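Local coordinates for uncharacterized protein, DUF633, LMOf2365_1472 (Listeria monocytogenes str. 4b F2365, PDB 3GNL), which is of unknown function but probably methylates tRNA at the N1 position of adenine 22, using a Rossmann-like domain, at residues E23-I28 with D89-V95; F47-V53 with Q73-G79. All blocks are in the same frame, centred on the assembly; numbering follows the deposited sequence.

Interaction 1 (E23-I28 with D89-V95); sequences ERIADI and DAIDTIV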
ATOM      1  N   GLU A  23       4.476 -17.911  -7.032  1.00 29.89           N
ATOM      2  CA  GLU A  23       4.382 -16.835  -8.039  1.00 28.07           C
ATOM      3  C   GLU A  23       5.731 -16.237  -8.476  1.00 26.17           C
ATOM      4  O   GLU A  23       6.714 -16.342  -7.744  1.00 26.58           O
ATOM      5  CB  GLU A  23       3.497 -15.690  -7.429  1.00 29.04           C
ATOM      6  CG  GLU A  23       2.482 -16.275  -6.380  1.00 28.91           C
ATOM      7  CD  GLU A  23       1.544 -15.251  -5.762  1.00 30.52           C
ATOM      8  OE1 GLU A  23       1.806 -14.046  -5.915  1.00 30.59           O
ATOM      9  OE2 GLU A  23       0.583 -15.687  -5.081  1.00 32.48           O
ATOM     10  N   ARG A  24       5.767 -15.623  -9.655  1.00 24.74           N
ATOM     11  CA  ARG A  24       6.887 -14.779 -10.080  1.00 23.42           C
ATOM     12  C   ARG A  24       6.572 -13.344  -9.626  1.00 24.15           C
ATOM     13  O   ARG A  24       5.564 -12.734 -10.061  1.00 24.08           O
ATOM     14  CB  ARG A  24       7.155 -14.853 -11.591  1.00 27.13           C
ATOM     15  CG  ARG A  24       7.487 -16.283 -12.018  1.00 26.43           C
ATOM     16  CD  ARG A  24       7.602 -16.387 -13.538  1.00 28.99           C
ATOM     17  NE  ARG A  24       8.708 -15.612 -14.091  1.00 30.35           N
ATOM     18  CZ  ARG A  24       9.999 -15.956 -14.051  1.00 31.78           C
ATOM     19  NH1 ARG A  24      10.398 -17.093 -13.452  1.00 33.18           N
ATOM     20  NH2 ARG A  24      10.887 -15.133 -14.585  1.00 31.67           N
ATOM     21  N   ILE A  25       7.380 -12.849  -8.704  1.00 21.40           N
ATOM     22  CA  ILE A  25       7.057 -11.536  -8.071  1.00 22.83           C
ATOM     23  C   ILE A  25       8.065 -10.451  -8.400  1.00 24.18           C
ATOM     24  O   ILE A  25       9.220 -10.723  -8.730  1.00 23.23           O
ATOM     25  CB  ILE A  25       6.920 -11.659  -6.564  1.00 22.48           C
ATOM     26  CG1 ILE A  25       8.304 -11.828  -5.894  1.00 22.44           C
ATOM     27  CG2 ILE A  25       5.929 -12.819  -6.160  1.00 22.10           C
ATOM     28  CD1 ILE A  25       8.272 -11.837  -4.356  1.00 22.06           C
ATOM     29  N   ALA A  26       7.638  -9.199  -8.313  1.00 22.16           N
ATOM     30  CA  ALA A  26       8.559  -8.071  -8.320  1.00 22.62           C
ATOM     31  C   ALA A  26       8.282  -7.171  -7.130  1.00 22.34           C
ATOM     32  O   ALA A  26       7.152  -6.699  -6.970  1.00 22.58           O
ATOM     33  CB  ALA A  26       8.499  -7.282  -9.619  1.00 23.65           C
ATOM     34  N   ASP A  27       9.311  -6.959  -6.309  1.00 20.14           N
ATOM     35  CA  ASP A  27       9.242  -6.125  -5.129  1.00 19.87           C
ATOM     36  C   ASP A  27       9.943  -4.793  -5.416  1.00 20.08           C
ATOM     37  O   ASP A  27      11.180  -4.718  -5.428  1.00 20.69           O
ATOM     38  CB  ASP A  27       9.905  -6.860  -3.942  1.00 20.74           C
ATOM     39  CG  ASP A  27       9.711  -6.148  -2.622  1.00 20.27           C
ATOM     40  OD1 ASP A  27       8.874  -5.223  -2.582  1.00 23.86           O
ATOM     41  OD2 ASP A  27      10.372  -6.512  -1.629  1.00 21.38           O
ATOM     42  N   ILE A  28       9.137  -3.755  -5.578  1.00 18.38           N
ATOM     43  CA  ILE A  28       9.618  -2.445  -5.992  1.00 18.97           C
ATOM     44  C   ILE A  28      10.069  -1.630  -4.802  1.00 19.06           C
ATOM     45  O   ILE A  28       9.271  -1.400  -3.876  1.00 20.34           O
ATOM     46  CB  ILE A  28       8.513  -1.727  -6.714  1.00 20.94           C
ATOM     47  CG1 ILE A  28       7.932  -2.649  -7.786  1.00 19.99           C
ATOM     48  CG2 ILE A  28       9.034  -0.387  -7.248  1.00 21.35           C
ATOM     49  CD1 ILE A  28       8.961  -3.059  -8.969  1.00 20.48           C
ATOM     50  N   ASP A  89       9.991 -11.167 -18.295  1.00 37.39           N
ATOM     51  CA  ASP A  89      10.035 -11.640 -16.911  1.00 33.95           C
ATOM     52  C   ASP A  89       8.777 -12.379 -16.476  1.00 30.33           C
ATOM     53  O   ASP A  89       8.828 -13.130 -15.530  1.00 29.71           O
ATOM     54  CB  ASP A  89      10.333 -10.506 -15.928  1.00 34.12           C
ATOM     55  CG  ASP A  89      11.716  -9.983 -16.063  1.00 34.76           C
ATOM     56  OD1 ASP A  89      12.637 -10.821 -16.180  1.00 35.91           O
ATOM     57  OD2 ASP A  89      11.905  -8.744 -16.076  1.00 34.56           O
ATOM     58  N   ALA A  90       7.658 -12.188 -17.188  1.00 30.87           N
ATOM     59  CA  ALA A  90       6.424 -12.898 -16.868  1.00 30.21           C
ATOM     60  C   ALA A  90       6.066 -12.803 -15.372  1.00 28.23           C
ATOM     61  O   ALA A  90       5.840 -13.802 -14.693  1.00 29.18           O
ATOM     62  CB  ALA A  90       6.506 -14.356 -17.317  1.00 31.54           C
ATOM     63  N   ILE A  91       6.022 -11.574 -14.866  1.00 28.44           N
ATOM     64  CA  ILE A  91       5.705 -11.339 -13.451  1.00 27.26           C
ATOM     65  C   ILE A  91       4.204 -11.492 -13.165  1.00 23.40           C
ATOM     66  O   ILE A  91       3.383 -10.963 -13.925  1.00 27.74           O
ATOM     67  CB  ILE A  91       6.166  -9.930 -13.093  1.00 27.48           C
ATOM     68  CG1 ILE A  91       7.691  -9.798 -13.216  1.00 28.55           C
ATOM     69  CG2 ILE A  91       5.626  -9.499 -11.702  1.00 27.89           C
ATOM     70  CD1 ILE A  91       8.525 -10.778 -12.419  1.00 28.25           C
ATOM     71  N   ASP A  92       3.863 -12.238 -12.117  1.00 24.96           N
ATOM     72  CA  ASP A  92       2.481 -12.510 -11.721  1.00 23.83           C
ATOM     73  C   ASP A  92       1.987 -11.490 -10.685  1.00 26.39           C
ATOM     74  O   ASP A  92       0.814 -11.058 -10.733  1.00 25.59           O
ATOM     75  CB  ASP A  92       2.323 -13.909 -11.120  1.00 26.63           C
ATOM     76  CG  ASP A  92       2.760 -15.002 -12.086  1.00 27.72           C
ATOM     77  OD1 ASP A  92       2.134 -15.054 -13.162  1.00 29.96           O
ATOM     78  OD2 ASP A  92       3.713 -15.750 -11.764  1.00 29.82           O
ATOM     79  N   THR A  93       2.890 -11.121  -9.781  1.00 24.41           N
ATOM     80  CA  THR A  93       2.550 -10.306  -8.612  1.00 23.07           C
ATOM     81  C   THR A  93       3.546  -9.162  -8.458  1.00 23.75           C
ATOM     82  O   THR A  93       4.744  -9.395  -8.500  1.00 22.62           O
ATOM     83  CB  THR A  93       2.535 -11.179  -7.392  1.00 24.24           C
ATOM     84  OG1 THR A  93       1.545 -12.185  -7.588  1.00 24.95           O
ATOM     85  CG2 THR A  93       2.142 -10.357  -6.154  1.00 21.90           C
ATOM     86  N   ILE A  94       3.073  -7.932  -8.207  1.00 22.32           N
ATOM     87  CA  ILE A  94       3.977  -6.831  -7.890  1.00 21.60           C
ATOM     88  C   ILE A  94       3.672  -6.338  -6.482  1.00 21.61           C
ATOM     89  O   ILE A  94       2.475  -6.170  -6.144  1.00 21.31           O
ATOM     90  CB  ILE A  94       3.832  -5.638  -8.851  1.00 22.12           C
ATOM     91  CG1 ILE A  94       4.088  -6.039 -10.324  1.00 24.89           C
ATOM     92  CG2 ILE A  94       4.767  -4.479  -8.431  1.00 23.85           C
ATOM     93  CD1 ILE A  94       3.858  -4.909 -11.290  1.00 25.59           C
ATOM     94  N   VAL A  95       4.743  -6.207  -5.676  1.00 19.17           N
ATOM     95  CA  VAL A  95       4.670  -5.658  -4.310  1.00 19.74           C
ATOM     96  C   VAL A  95       5.251  -4.272  -4.325  1.00 19.12           C
ATOM     97  O   VAL A  95       6.323  -4.072  -4.858  1.00 19.92           O
ATOM     98  CB  VAL A  95       5.488  -6.512  -3.321  1.00 19.69           C
ATOM     99  CG1 VAL A  95       5.478  -5.968  -1.902  1.00 21.04           C
ATOM    100  CG2 VAL A  95       5.015  -7.968  -3.326  1.00 21.23           C
TER

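Interaction 2 (F47-V53 with Q73-G79); sequences FAIAGEV and QIDVRKG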
ATOM      1  N   PHE A  47      10.383 -17.012  -8.176  1.00 25.95           N
ATOM      2  CA  PHE A  47      11.318 -16.091  -8.777  1.00 24.26           C
ATOM      3  C   PHE A  47      10.936 -14.716  -8.234  1.00 24.62           C
ATOM      4  O   PHE A  47       9.741 -14.467  -8.025  1.00 24.69           O
ATOM      5  CB  PHE A  47      11.214 -16.123 -10.299  1.00 27.02           C
ATOM      6  CG  PHE A  47      11.978 -15.032 -10.969  1.00 28.07           C
ATOM      7  CD1 PHE A  47      13.363 -15.099 -11.087  1.00 29.73           C
ATOM      8  CD2 PHE A  47      11.316 -13.903 -11.477  1.00 29.54           C
ATOM      9  CE1 PHE A  47      14.073 -14.046 -11.712  1.00 28.54           C
ATOM     10  CE2 PHE A  47      12.015 -12.873 -12.087  1.00 29.71           C
ATOM     11  CZ  PHE A  47      13.392 -12.934 -12.219  1.00 29.90           C
ATOM     12  N   ALA A  48      11.925 -13.853  -7.990  1.00 22.77           N
ATOM     13  CA  ALA A  48      11.665 -12.457  -7.636  1.00 21.89           C
ATOM     14  C   ALA A  48      12.617 -11.504  -8.319  1.00 23.02           C
ATOM     15  O   ALA A  48      13.805 -11.803  -8.462  1.00 23.50           O
ATOM     16  CB  ALA A  48      11.768 -12.261  -6.155  1.00 20.28           C
ATOM     17  N   ILE A  49      12.111 -10.338  -8.689  1.00 21.93           N
ATOM     18  CA  ILE A  49      12.922  -9.144  -8.974  1.00 22.81           C
ATOM     19  C   ILE A  49      12.875  -8.279  -7.715  1.00 21.77           C
ATOM     20  O   ILE A  49      11.779  -8.019  -7.190  1.00 22.52           O
ATOM     21  CB  ILE A  49      12.332  -8.336 -10.139  1.00 24.39           C
ATOM     22  CG1 ILE A  49      12.327  -9.186 -11.438  1.00 25.90           C
ATOM     23  CG2 ILE A  49      13.075  -7.019 -10.325  1.00 25.30           C
ATOM     24  CD1 ILE A  49      11.441  -8.587 -12.571  1.00 27.29           C
ATOM     25  N   ALA A  50      14.033  -7.877  -7.215  1.00 21.45           N
ATOM     26  CA  ALA A  50      14.089  -6.861  -6.170  1.00 20.41           C
ATOM     27  C   ALA A  50      14.563  -5.557  -6.792  1.00 23.09           C
ATOM     28  O   ALA A  50      15.734  -5.436  -7.178  1.00 22.97           O
ATOM     29  CB  ALA A  50      14.986  -7.315  -5.047  1.00 21.40           C
ATOM     30  N   GLY A  51      13.660  -4.578  -6.904  1.00 21.49           N
ATOM     31  CA  GLY A  51      14.008  -3.285  -7.530  1.00 21.96           C
ATOM     32  C   GLY A  51      14.519  -2.266  -6.535  1.00 22.71           C
ATOM     33  O   GLY A  51      14.062  -2.203  -5.412  1.00 22.33           O
ATOM     34  N   GLU A  52      15.510  -1.454  -6.907  1.00 21.06           N
ATOM     35  CA  GLU A  52      15.999  -0.389  -6.058  1.00 22.78           C
ATOM     36  C   GLU A  52      16.329   0.778  -6.952  1.00 25.44           C
ATOM     37  O   GLU A  52      16.702   0.567  -8.095  1.00 26.47           O
ATOM     38  CB  GLU A  52      17.252  -0.790  -5.258  1.00 23.23           C
ATOM     39  CG  GLU A  52      17.073  -2.084  -4.453  1.00 23.71           C
ATOM     40  CD  GLU A  52      16.186  -1.902  -3.275  1.00 26.05           C
ATOM     41  OE1 GLU A  52      15.790  -0.768  -2.958  1.00 24.75           O
ATOM     42  OE2 GLU A  52      15.862  -2.945  -2.645  1.00 24.90           O
ATOM     43  N   VAL A  53      16.181   2.010  -6.445  1.00 25.04           N
ATOM     44  CA  VAL A  53      16.464   3.176  -7.283  1.00 27.51           C
ATOM     45  C   VAL A  53      17.847   3.797  -7.052  1.00 26.02           C
ATOM     46  O   VAL A  53      18.406   4.381  -7.977  1.00 31.72           O
ATOM     47  CB  VAL A  53      15.272   4.175  -7.305  1.00 28.16           C
ATOM     48  CG1 VAL A  53      15.099   4.820  -5.949  1.00 28.33           C
ATOM     49  CG2 VAL A  53      15.481   5.251  -8.367  1.00 29.36           C
ATOM     50  N   GLN A  73      17.521 -17.425  -7.969  1.00 30.81           N
ATOM     51  CA  GLN A  73      16.059 -17.203  -7.982  1.00 29.06           C
ATOM     52  C   GLN A  73      15.623 -15.741  -7.868  1.00 26.94           C
ATOM     53  O   GLN A  73      14.447 -15.446  -8.067  1.00 27.97           O
ATOM     54  CB  GLN A  73      15.384 -18.041  -6.893  1.00 29.56           C
ATOM     55  CG  GLN A  73      15.199 -19.524  -7.326  1.00 32.27           C
ATOM     56  CD  GLN A  73      14.506 -20.368  -6.274  1.00 34.14           C
ATOM     57  OE1 GLN A  73      15.122 -20.750  -5.277  1.00 35.80           O
ATOM     58  NE2 GLN A  73      13.217 -20.698  -6.504  1.00 34.34           N
ATOM     59  N   ILE A  74      16.567 -14.850  -7.557  1.00 24.53           N
ATOM     60  CA  ILE A  74      16.262 -13.436  -7.318  1.00 22.78           C
ATOM     61  C   ILE A  74      17.240 -12.533  -8.026  1.00 23.99           C
ATOM     62  O   ILE A  74      18.472 -12.624  -7.814  1.00 25.30           O
ATOM     63  CB  ILE A  74      16.238 -13.083  -5.837  1.00 21.24           C
ATOM     64  CG1 ILE A  74      15.285 -14.041  -5.072  1.00 21.24           C
ATOM     65  CG2 ILE A  74      15.875 -11.611  -5.661  1.00 21.94           C
ATOM     66  CD1 ILE A  74      15.346 -13.852  -3.615  1.00 22.00           C
ATOM     67  N   ASP A  75      16.688 -11.691  -8.884  1.00 24.89           N
ATOM     68  CA  ASP A  75      17.444 -10.710  -9.616  1.00 25.57           C
ATOM     69  C   ASP A  75      17.286  -9.393  -8.878  1.00 26.21           C
ATOM     70  O   ASP A  75      16.164  -8.936  -8.632  1.00 27.57           O
ATOM     71  CB  ASP A  75      16.892 -10.518 -11.032  1.00 27.62           C
ATOM     72  CG  ASP A  75      17.182 -11.702 -11.987  1.00 31.89           C
ATOM     73  OD1 ASP A  75      18.083 -12.542 -11.694  1.00 33.49           O
ATOM     74  OD2 ASP A  75      16.500 -11.775 -13.050  1.00 32.03           O
ATOM     75  N   VAL A  76      18.396  -8.795  -8.502  1.00 26.11           N
ATOM     76  CA  VAL A  76      18.367  -7.452  -7.953  1.00 24.57           C
ATOM     77  C   VAL A  76      18.691  -6.492  -9.070  1.00 28.57           C
ATOM     78  O   VAL A  76      19.730  -6.615  -9.738  1.00 27.20           O
ATOM     79  CB  VAL A  76      19.328  -7.279  -6.774  1.00 25.52           C
ATOM     80  CG1 VAL A  76      19.228  -5.858  -6.166  1.00 24.18           C
ATOM     81  CG2 VAL A  76      19.068  -8.369  -5.727  1.00 26.03           C
ATOM     82  N   ARG A  77      17.792  -5.539  -9.288  1.00 27.59           N
ATOM     83  CA  ARG A  77      17.931  -4.601 -10.375  1.00 26.61           C
ATOM     84  C   ARG A  77      17.791  -3.137  -9.944  1.00 28.71           C
ATOM     85  O   ARG A  77      16.934  -2.799  -9.111  1.00 28.03           O
ATOM     86  CB  ARG A  77      16.873  -4.899 -11.416  1.00 25.41           C
ATOM     87  CG  ARG A  77      17.028  -6.286 -12.051  1.00 26.13           C
ATOM     88  CD  ARG A  77      15.989  -6.529 -13.123  1.00 27.13           C
ATOM     89  NE  ARG A  77      15.911  -7.952 -13.506  1.00 27.96           N
ATOM     90  CZ  ARG A  77      15.032  -8.456 -14.372  1.00 28.31           C
ATOM     91  NH1 ARG A  77      14.089  -7.688 -14.944  1.00 30.73           N
ATOM     92  NH2 ARG A  77      15.043  -9.763 -14.655  1.00 29.85           N
ATOM     93  N   LYS A  78      18.643  -2.279 -10.500  1.00 28.60           N
ATOM     94  CA  LYS A  78      18.568  -0.830 -10.294  1.00 31.29           C
ATOM     95  C   LYS A  78      17.674  -0.173 -11.349  1.00 33.14           C
ATOM     96  O   LYS A  78      17.864  -0.362 -12.558  1.00 32.88           O
ATOM     97  CB  LYS A  78      19.964  -0.211 -10.293  1.00 33.34           C
ATOM     98  CG  LYS A  78      19.954   1.310 -10.061  1.00 34.56           C
ATOM     99  CD  LYS A  78      20.923   1.751  -8.968  1.00 36.12           C
ATOM    100  CE  LYS A  78      22.370   1.817  -9.459  1.00 36.30           C
ATOM    101  NZ  LYS A  78      23.271   2.636  -8.572  1.00 35.30           N
ATOM    102  N   GLY A  79      16.693   0.598 -10.879  1.00 32.25           N
ATOM    103  CA  GLY A  79      15.765   1.277 -11.750  1.00 31.62           C
ATOM    104  C   GLY A  79      14.739   2.066 -10.955  1.00 32.66           C
ATOM    105  O   GLY A  79      14.482   1.780  -9.764  1.00 32.26           O
TER
HETATM  106  O   HOH W   1      21.388   5.303  -8.347  1.00 39.97           O

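Interaction 1 (E23-I28 with D89-V95)
Ala26 sits between Thr93 and Val95 in a parallel backbone ladder that joins strands 23-28 and 93-95. Ala26 N donates to Thr93 O, Val95 N donates to Ala26 O, and Ile28 N donates to Val95 O at 2.9 Å. The ladder starts at Arg24 O, which accepts from two successive amides: Asp92 N at 2.7 Å and Thr93 N at 3.1 Å.

Polar side chains hold the end where the strands begin. The carboxylate of Asp92 folds back beside its own backbone N (chi1 -58°). Asp92 OD2 takes Arg24 N through the anti lone pair, at 2.9 Å. Thr93 OG1 donates to Glu23 OE1 at 2.5 Å, from above the carboxylate plane. Glu23 OE2 forms a salt bridge with Lys120 and accepts from the backbone N of Thr20 and Lys21. The Arg24 chain bends at chi3 (65°). Arg24 NE and NH2 both donate to Asp89 O, which lies in the guanidinium plane, 2.9 Å from Arg24 NE.

Apolar contacts are few. Ile28 CG1 meets Ile94 CG2 at 3.7 Å, and Ala26 CB lies 4.2 Å from Ile91 CG2. A polar group meets a methyl on the other face: Asp27 OD1 lies beside Val95 CG1, while OD2 bonds to Ser30. The two strands are the first and fourth of a sheet ordered 3-2-1-4-5-7-6 with one antiparallel strand, the order of class I, Rossmann-like methyltransferases.

Interaction 2 (F47-V53 with Q73-G79)
Phe47 and Asp75 meet at one end of a beta-alpha-beta unit, in which helix 55-67 connects the parallel strands 47-52 and 74-78. The ring points its edge at the carboxylate, and the two planes stand almost perpendicular, 84° apart. Phe47 CZ lies 3.4 Å from Asp75 OD2, which sits in the ring plane. With CG anti to the backbone N (chi1 170°), the ring swings back towards strand 74-78.

Asp75 OD2 also receives Arg77 NH2, at 3.0 Å, in a salt bridge within the strand. Arg77 is extended from CG to NE and runs across Ile49. Ile49 CD1 packs over one face of the guanidinium, towards its rim, 3.7 Å from Arg77 NH1. That NH1 also pairs with Asp89. On the other sheet face small and branched apolar side chains meet: Ala48 CB touches Ile74 CG1 at 4.1 Å, and Ala50 CB lies near Val76 CG2.

Six backbone bonds set the register, from Ala48 N to Gln73 O through to Gly79 N to Glu52 O. Where the strands end, Lys78 lays its CD alongside Val53 O and forms a salt bridge with Asp55. A water donates to Val53 O at 3.1 Å and accepts a weak bond from Lys78 NZ.

Overall arrangement
From the N terminus, the chain lays down strand 23-28, then helix 34-41, and returns in strand 45-52, beside strand 23-28. Helix 55-67 leads to the edge strand 74-78, where interaction 2 closes the shorter loop. The chain then crosses back to strand 93-99 on the far side of strand 23-28, and interaction 1 closes the longer loop. Interaction 2 therefore lies wholly within interaction 1 along the sequence. Together they span four neighbouring parallel strands, ordered 74-78, 45-52, 23-28, 93-99. The middle pair join them: Asp27 N probably bonds to Ile49 O. Ile25 CG1 also packs on Ala48 CB between the two middle strands.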